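Local coordinates for UTP-glucose-1-phosphate uridylyltransferase 2 (PDB 3GUE), which probably catalyses the reaction of glucose 1-phosphate with UTP to give UDP-glucose and diphosphate, at residues G45-L58 and R274-D288. Residues are numbered along the deposited sequence; the frame is centred on the assembly and turned at random.
Unlike the reference sequence in segment 45-58: Ser53 (reference Phe). With UPG (uridine-5'-diphosphate-glucose), chain C.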
loop_
_atom_site.group_PDB
_atom_site.type_symbol
_atom_site.label_atom_id
_atom_site.label_comp_id
_atom_site.label_asym_id
_atom_site.label_seq_id
_atom_site.Cartn_x
_atom_site.Cartn_y
_atom_site.Cartn_z
ATOM N N GLY A 45 6.994 17.747 -6.609
ATOM C CA GLY A 45 5.937 16.742 -6.643
ATOM C C GLY A 45 4.716 17.098 -5.802
ATOM O O GLY A 45 3.804 16.269 -5.646
ATOM N N TYR A 46 4.682 18.323 -5.261
ATOM C CA TYR A 46 3.637 18.673 -4.299
ATOM C C TYR A 46 2.308 19.046 -4.937
ATOM O O TYR A 46 2.261 19.656 -6.016
ATOM C CB TYR A 46 4.045 19.815 -3.370
ATOM C CG TYR A 46 5.108 19.496 -2.337
ATOM C CD1 TYR A 46 5.226 18.231 -1.768
ATOM C CD2 TYR A 46 5.970 20.488 -1.898
ATOM C CE1 TYR A 46 6.205 17.965 -0.824
ATOM C CE2 TYR A 46 6.930 20.241 -0.965
ATOM C CZ TYR A 46 7.052 18.978 -0.429
ATOM O OH TYR A 46 8.047 18.762 0.502
ATOM N N ILE A 47 1.243 18.749 -4.199
ATOM C CA ILE A 47 -0.124 19.137 -4.538
ATOM C C ILE A 47 -0.650 20.058 -3.421
ATOM O O ILE A 47 -1.220 19.572 -2.442
ATOM C CB ILE A 47 -1.025 17.886 -4.709
ATOM C CG1 ILE A 47 -0.524 17.037 -5.889
ATOM C CG2 ILE A 47 -2.526 18.264 -4.854
ATOM C CD1 ILE A 47 -1.082 15.620 -5.922
ATOM N N PRO A 48 -0.420 21.380 -3.545
ATOM C CA PRO A 48 -0.791 22.309 -2.474
ATOM C C PRO A 48 -2.302 22.422 -2.338
ATOM O O PRO A 48 -3.009 22.381 -3.352
ATOM C CB PRO A 48 -0.194 23.641 -2.935
ATOM C CG PRO A 48 0.765 23.289 -4.006
ATOM C CD PRO A 48 0.187 22.100 -4.675
ATOM N N GLU A 49 -2.776 22.542 -1.093
ATOM C CA GLU A 49 -4.214 22.599 -0.782
ATOM C C GLU A 49 -4.953 23.539 -1.707
ATOM O O GLU A 49 -6.093 23.277 -2.086
ATOM C CB GLU A 49 -4.456 22.999 0.685
ATOM C CG GLU A 49 -5.918 22.839 1.172
ATOM C CD GLU A 49 -6.344 21.383 1.262
ATOM O OE1 GLU A 49 -5.453 20.513 1.328
ATOM O OE2 GLU A 49 -7.566 21.113 1.266
ATOM N N LYS A 50 -4.288 24.621 -2.085
ATOM C CA LYS A 50 -4.919 25.667 -2.874
ATOM C C LYS A 50 -5.091 25.313 -4.369
ATOM O O LYS A 50 -5.751 26.067 -5.133
ATOM C CB LYS A 50 -4.195 26.990 -2.651
ATOM C CG LYS A 50 -4.559 27.622 -1.306
ATOM C CD LYS A 50 -4.141 29.084 -1.212
ATOM C CE LYS A 50 -4.303 29.620 0.207
ATOM N NZ LYS A 50 -3.749 31.031 0.374
ATOM N N SER A 51 -4.564 24.139 -4.744
ATOM C CA SER A 51 -4.604 23.628 -6.125
ATOM C C SER A 51 -5.755 22.654 -6.350
ATOM O O SER A 51 -6.022 22.222 -7.485
ATOM C CB SER A 51 -3.261 22.962 -6.502
ATOM O OG SER A 51 -3.105 21.697 -5.866
ATOM N N ILE A 52 -6.432 22.303 -5.262
ATOM C CA ILE A 52 -7.465 21.292 -5.315
ATOM C C ILE A 52 -8.697 21.685 -4.517
ATOM O O ILE A 52 -8.667 22.601 -3.676
ATOM C CB ILE A 52 -6.949 19.925 -4.807
ATOM C CG1 ILE A 52 -6.269 20.090 -3.441
ATOM C CG2 ILE A 52 -6.030 19.293 -5.861
ATOM C CD1 ILE A 52 -6.202 18.840 -2.628
ATOM N N SER A 53 -9.771 20.967 -4.806
ATOM C CA SER A 53 -11.063 21.135 -4.166
ATOM C C SER A 53 -11.439 19.776 -3.593
ATOM O O SER A 53 -11.051 18.753 -4.158
ATOM C CB SER A 53 -12.090 21.545 -5.204
ATOM O OG SER A 53 -11.821 22.864 -5.621
ATOM N N PRO A 54 -12.175 19.751 -2.467
ATOM C CA PRO A 54 -12.608 18.463 -1.912
ATOM C C PRO A 54 -13.682 17.727 -2.742
ATOM O O PRO A 54 -14.527 18.352 -3.371
ATOM C CB PRO A 54 -13.148 18.838 -0.528
ATOM C CG PRO A 54 -13.547 20.267 -0.656
ATOM C CD PRO A 54 -12.612 20.890 -1.635
ATOM N N VAL A 55 -13.607 16.406 -2.743
ATOM C CA VAL A 55 -14.671 15.551 -3.267
ATOM C C VAL A 55 -15.765 15.375 -2.202
ATOM O O VAL A 55 -15.568 14.678 -1.193
ATOM C CB VAL A 55 -14.132 14.161 -3.699
ATOM C CG1 VAL A 55 -15.277 13.276 -4.206
ATOM C CG2 VAL A 55 -13.064 14.291 -4.742
ATOM N N GLU A 56 -16.923 15.967 -2.470
ATOM C CA GLU A 56 -18.016 16.081 -1.506
ATOM C C GLU A 56 -18.972 14.897 -1.521
ATOM O O GLU A 56 -19.666 14.615 -0.527
ATOM C CB GLU A 56 -18.780 17.390 -1.758
ATOM C CG GLU A 56 -19.697 17.415 -2.996
ATOM C CD GLU A 56 -19.041 17.930 -4.292
ATOM O OE1 GLU A 56 -17.832 17.657 -4.566
ATOM O OE2 GLU A 56 -19.778 18.603 -5.059
ATOM N N SER A 57 -19.019 14.200 -2.651
ATOM C CA SER A 57 -19.919 13.079 -2.785
ATOM C C SER A 57 -19.345 12.061 -3.756
ATOM O O SER A 57 -18.526 12.432 -4.618
ATOM C CB SER A 57 -21.321 13.548 -3.197
ATOM O OG SER A 57 -21.355 13.990 -4.534
ATOM N N LEU A 58 -19.729 10.790 -3.551
ATOM C CA LEU A 58 -19.407 9.667 -4.452
ATOM C C LEU A 58 -20.467 8.544 -4.424
ATOM O O LEU A 58 -21.149 8.367 -3.423
ATOM C CB LEU A 58 -18.042 9.051 -4.107
ATOM C CG LEU A 58 -16.713 9.732 -4.415
ATOM C CD1 LEU A 58 -15.570 8.924 -3.767
ATOM C CD2 LEU A 58 -16.487 9.880 -5.923
ATOM N N ARG A 274 -13.802 19.301 -14.367
ATOM C CA ARG A 274 -13.342 18.575 -13.183
ATOM C C ARG A 274 -12.654 17.264 -13.530
ATOM O O ARG A 274 -13.182 16.466 -14.305
ATOM C CB ARG A 274 -14.532 18.229 -12.283
ATOM C CG ARG A 274 -15.307 19.407 -11.738
ATOM C CD ARG A 274 -15.073 19.578 -10.250
ATOM N NE ARG A 274 -13.788 20.202 -9.935
ATOM C CZ ARG A 274 -13.573 21.010 -8.893
ATOM N NH1 ARG A 274 -14.566 21.318 -8.065
ATOM N NH2 ARG A 274 -12.362 21.522 -8.687
ATOM N N ARG A 275 -11.488 17.030 -12.932
ATOM C CA ARG A 275 -10.830 15.734 -13.034
ATOM C C ARG A 275 -10.424 15.318 -11.625
ATOM O O ARG A 275 -10.171 16.169 -10.765
ATOM C CB ARG A 275 -9.618 15.781 -13.983
ATOM C CG ARG A 275 -9.573 17.000 -14.895
ATOM C CD ARG A 275 -8.728 16.796 -16.156
ATOM N NE ARG A 275 -9.489 16.189 -17.256
ATOM C CZ ARG A 275 -9.386 16.545 -18.538
ATOM N NH1 ARG A 275 -8.556 17.515 -18.903
ATOM N NH2 ARG A 275 -10.123 15.940 -19.464
ATOM N N PHE A 276 -10.418 14.011 -11.384
ATOM C CA PHE A 276 -9.943 13.446 -10.135
ATOM C C PHE A 276 -8.444 13.680 -9.980
ATOM O O PHE A 276 -7.708 13.696 -10.967
ATOM C CB PHE A 276 -10.171 11.933 -10.118
ATOM C CG PHE A 276 -11.569 11.504 -9.722
ATOM C CD1 PHE A 276 -12.146 11.935 -8.526
ATOM C CD2 PHE A 276 -12.261 10.593 -10.502
ATOM C CE1 PHE A 276 -13.397 11.502 -8.147
ATOM C CE2 PHE A 276 -13.512 10.166 -10.135
ATOM C CZ PHE A 276 -14.080 10.620 -8.954
ATOM N N VAL A 277 -8.010 13.889 -8.739
ATOM C CA VAL A 277 -6.597 13.839 -8.387
ATOM C C VAL A 277 -6.417 12.994 -7.126
ATOM O O VAL A 277 -7.279 12.965 -6.242
ATOM C CB VAL A 277 -5.890 15.256 -8.229
ATOM C CG1 VAL A 277 -6.517 16.344 -9.127
ATOM C CG2 VAL A 277 -5.845 15.715 -6.778
ATOM N N LEU A 278 -5.295 12.298 -7.057
ATOM C CA LEU A 278 -4.937 11.540 -5.872
ATOM C C LEU A 278 -3.814 12.317 -5.202
ATOM O O LEU A 278 -2.802 12.650 -5.840
ATOM C CB LEU A 278 -4.521 10.120 -6.263
ATOM C CG LEU A 278 -3.987 9.141 -5.211
ATOM C CD1 LEU A 278 -5.065 8.759 -4.220
ATOM C CD2 LEU A 278 -3.451 7.867 -5.949
ATOM N N ARG A 279 -4.017 12.726 -3.958
ATOM C CA ARG A 279 -2.904 13.330 -3.222
ATOM C C ARG A 279 -2.366 12.358 -2.166
ATOM O O ARG A 279 -3.040 12.095 -1.158
ATOM C CB ARG A 279 -3.278 14.646 -2.592
ATOM C CG ARG A 279 -2.074 15.328 -1.944
ATOM C CD ARG A 279 -2.352 16.689 -1.440
ATOM N NE ARG A 279 -3.457 16.768 -0.482
ATOM C CZ ARG A 279 -3.798 17.885 0.140
ATOM N NH1 ARG A 279 -3.099 18.989 -0.084
ATOM N NH2 ARG A 279 -4.826 17.904 0.984
ATOM N N GLU A 280 -1.169 11.820 -2.432
ATOM C CA GLU A 280 -0.461 10.912 -1.508
ATOM C C GLU A 280 0.207 11.682 -0.374
ATOM O O GLU A 280 0.402 12.890 -0.474
ATOM C CB GLU A 280 0.594 10.111 -2.247
ATOM C CG GLU A 280 0.064 9.125 -3.297
ATOM C CD GLU A 280 -0.680 7.951 -2.693
ATOM O OE1 GLU A 280 -0.062 7.032 -2.119
ATOM O OE2 GLU A 280 -1.894 7.940 -2.820
ATOM N N SER A 281 0.576 10.976 0.690
ATOM C CA SER A 281 1.380 11.562 1.774
ATOM C C SER A 281 2.625 12.312 1.271
ATOM O O SER A 281 2.906 13.436 1.711
ATOM C CB SER A 281 1.812 10.460 2.741
ATOM O OG SER A 281 0.743 10.057 3.562
ATOM N N ALA A 282 3.358 11.678 0.360
ATOM C CA ALA A 282 4.580 12.235 -0.213
ATOM C C ALA A 282 4.358 13.464 -1.115
ATOM O O ALA A 282 5.318 14.147 -1.489
ATOM C CB ALA A 282 5.312 11.166 -0.977
ATOM N N GLN A 283 3.103 13.743 -1.448
ATOM C CA GLN A 283 2.748 14.875 -2.321
ATOM C C GLN A 283 2.210 16.038 -1.502
ATOM O O GLN A 283 1.844 17.079 -2.041
ATOM C CB GLN A 283 1.720 14.440 -3.370
ATOM C CG GLN A 283 2.286 13.567 -4.477
ATOM C CD GLN A 283 1.201 12.952 -5.341
ATOM O OE1 GLN A 283 0.212 12.415 -4.820
ATOM N NE2 GLN A 283 1.385 13.001 -6.677
ATOM N N CYS A 284 2.156 15.858 -0.188
ATOM C CA CYS A 284 1.582 16.874 0.670
ATOM C C CYS A 284 2.676 17.712 1.314
ATOM O O CYS A 284 3.483 17.194 2.091
ATOM C CB CYS A 284 0.614 16.274 1.712
ATOM S SG CYS A 284 -0.131 17.521 2.796
ATOM N N PRO A 285 2.714 19.018 0.976
ATOM C CA PRO A 285 3.696 19.940 1.536
ATOM C C PRO A 285 3.507 20.079 3.028
ATOM O O PRO A 285 2.375 20.061 3.516
ATOM C CB PRO A 285 3.364 21.271 0.856
ATOM C CG PRO A 285 2.549 20.916 -0.304
ATOM C CD PRO A 285 1.799 19.708 0.050
ATOM N N LYS A 286 4.621 20.222 3.740
ATOM C CA LYS A 286 4.622 20.344 5.197
ATOM C C LYS A 286 3.519 21.293 5.746
ATOM O O LYS A 286 2.759 20.909 6.633
ATOM C CB LYS A 286 6.035 20.743 5.659
ATOM C CG LYS A 286 6.216 20.937 7.147
ATOM C CD LYS A 286 7.533 21.645 7.435
ATOM C CE LYS A 286 7.359 22.715 8.500
ATOM N NZ LYS A 286 8.589 22.935 9.307
ATOM N N GLU A 287 3.415 22.501 5.185
ATOM C CA GLU A 287 2.412 23.521 5.611
ATOM C C GLU A 287 0.941 23.055 5.512
ATOM O O GLU A 287 0.047 23.647 6.133
ATOM C CB GLU A 287 2.579 24.838 4.825
ATOM C CG GLU A 287 4.013 25.133 4.301
ATOM C CD GLU A 287 4.320 24.357 3.027
ATOM O OE1 GLU A 287 5.318 23.597 3.015
ATOM O OE2 GLU A 287 3.528 24.478 2.058
ATOM N N ASP A 288 0.710 21.989 4.743
ATOM C CA ASP A 288 -0.635 21.482 4.465
ATOM C C ASP A 288 -1.028 20.212 5.219
ATOM O O ASP A 288 -2.076 19.637 4.937
ATOM C CB ASP A 288 -0.806 21.230 2.959
ATOM C CG ASP A 288 -0.832 22.510 2.145
ATOM O OD1 ASP A 288 -0.821 23.626 2.721
ATOM O OD2 ASP A 288 -0.856 22.384 0.917
HETATM N N1 UPG C . 4.824 -1.516 -3.281
HETATM C C2 UPG C . 5.323 -2.115 -4.455
HETATM N N3 UPG C . 6.296 -1.424 -5.155
HETATM C C4 UPG C . 6.782 -0.199 -4.761
HETATM C C5 UPG C . 6.277 0.413 -3.607
HETATM C C6 UPG C . 5.296 -0.232 -2.861
HETATM O O2 UPG C . 4.974 -3.225 -4.884
HETATM O O4 UPG C . 7.664 0.319 -5.459
HETATM C C1C UPG C . 3.765 -2.218 -2.486
HETATM C C2C UPG C . 3.906 -2.363 -0.968
HETATM O O2C UPG C . 4.753 -3.472 -0.636
HETATM C C3C UPG C . 2.454 -2.658 -0.598
HETATM C C4C UPG C . 1.685 -1.744 -1.538
HETATM O O4C UPG C . 2.567 -1.440 -2.652
HETATM O O3C UPG C . 2.152 -4.009 -0.945
HETATM C C5C UPG C . 1.310 -0.391 -0.851
HETATM O O5C UPG C . 2.414 0.424 -0.561
HETATM P PA UPG C . 2.498 1.248 0.824
HETATM O O1A UPG C . 2.143 0.257 1.880
HETATM O O2A UPG C . 3.750 2.005 0.935
HETATM O O3A UPG C . 1.224 2.278 0.675
HETATM P PB UPG C . 1.229 3.769 0.024
HETATM O O1B UPG C . 1.828 3.680 -1.319
HETATM O O2B UPG C . 1.741 4.782 1.000
HETATM O O3B UPG C . -0.356 4.017 -0.018
HETATM C "C1'" UPG C . -1.184 3.172 -0.900
HETATM C "C2'" UPG C . -1.899 4.065 -1.904
HETATM C "C3'" UPG C . -2.716 5.082 -1.117
HETATM C "C4'" UPG C . -3.743 4.333 -0.253
HETATM C "C5'" UPG C . -3.025 3.332 0.688
HETATM C "C6'" UPG C . -4.017 2.380 1.305
HETATM O "O2'" UPG C . -0.960 4.757 -2.749
HETATM O "O3'" UPG C . -3.315 5.995 -2.020
HETATM O "O4'" UPG C . -4.514 5.246 0.512
HETATM O "O5'" UPG C . -2.087 2.475 -0.019
HETATM O "O6'" UPG C . -3.413 1.735 2.428
HETATM O O HOH W 1 3.363 14.918 -7.713
#
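Glu49 OE1 is gripped by two nitrogens of Arg279: NH2 meets its syn lone pair at 2.7 Å in a salt bridge, and NH1 adds a weak bond. NH1 also donates to the carbonyl O of Ile47 at 3.1 Å. OE1 alone faces the guanidinium, with the carboxylate and guanidinium planes 43° apart. Ile52 CD1 sits over the centre of one guanidinium face, 3.8 Å from Arg279 CZ. The arginine gets there with CG anti to its N (chi1 -175°) and a bend at chi3, its methylenes sliding past Ile47 CB. Both charged ends have further partners: Glu49 OE2 forms a salt bridge with Lys297 NZ and a hydrogen bond with His298 NE2, and Arg279 NH2 is hydrogen-bonded to His258 NE2.

Beside this pair the loop is tied through its backbone. Ile47 N donates to Gln283 O at 2.8 Å, nearly straight, and Glu49 N reaches Asp288 OD2 from above the carboxylate plane, also at 2.8 Å. Pro285 CA lies 3.8 Å from the centroid of the Tyr46 ring, a CH-pi contact over one face. Ile47 CD1 packs against the Gln283 amide, whose NE2 shares a water with Gly45 O. Gln283 OE1 accepts from the N of Glu280, a second-shell hold on the residue whose OE1 and OE2 take the O2' and O3' hydroxyls of UDP-glucose.

Further along, Ile52 CG2 touches Val277 CG2, and Leu58 CD2 meets the edge of the Phe276 ring. In this GT-A-type nucleotidyltransferase, strand 257-262 runs between the short, weakly bonded strand about 53-54 and strand 275-280, antiparallel to each; helix 289-292 adds Phe292 against Arg279, and strand 300-309 of the mixed sheet brings Phe300 against Val55 and Leu58.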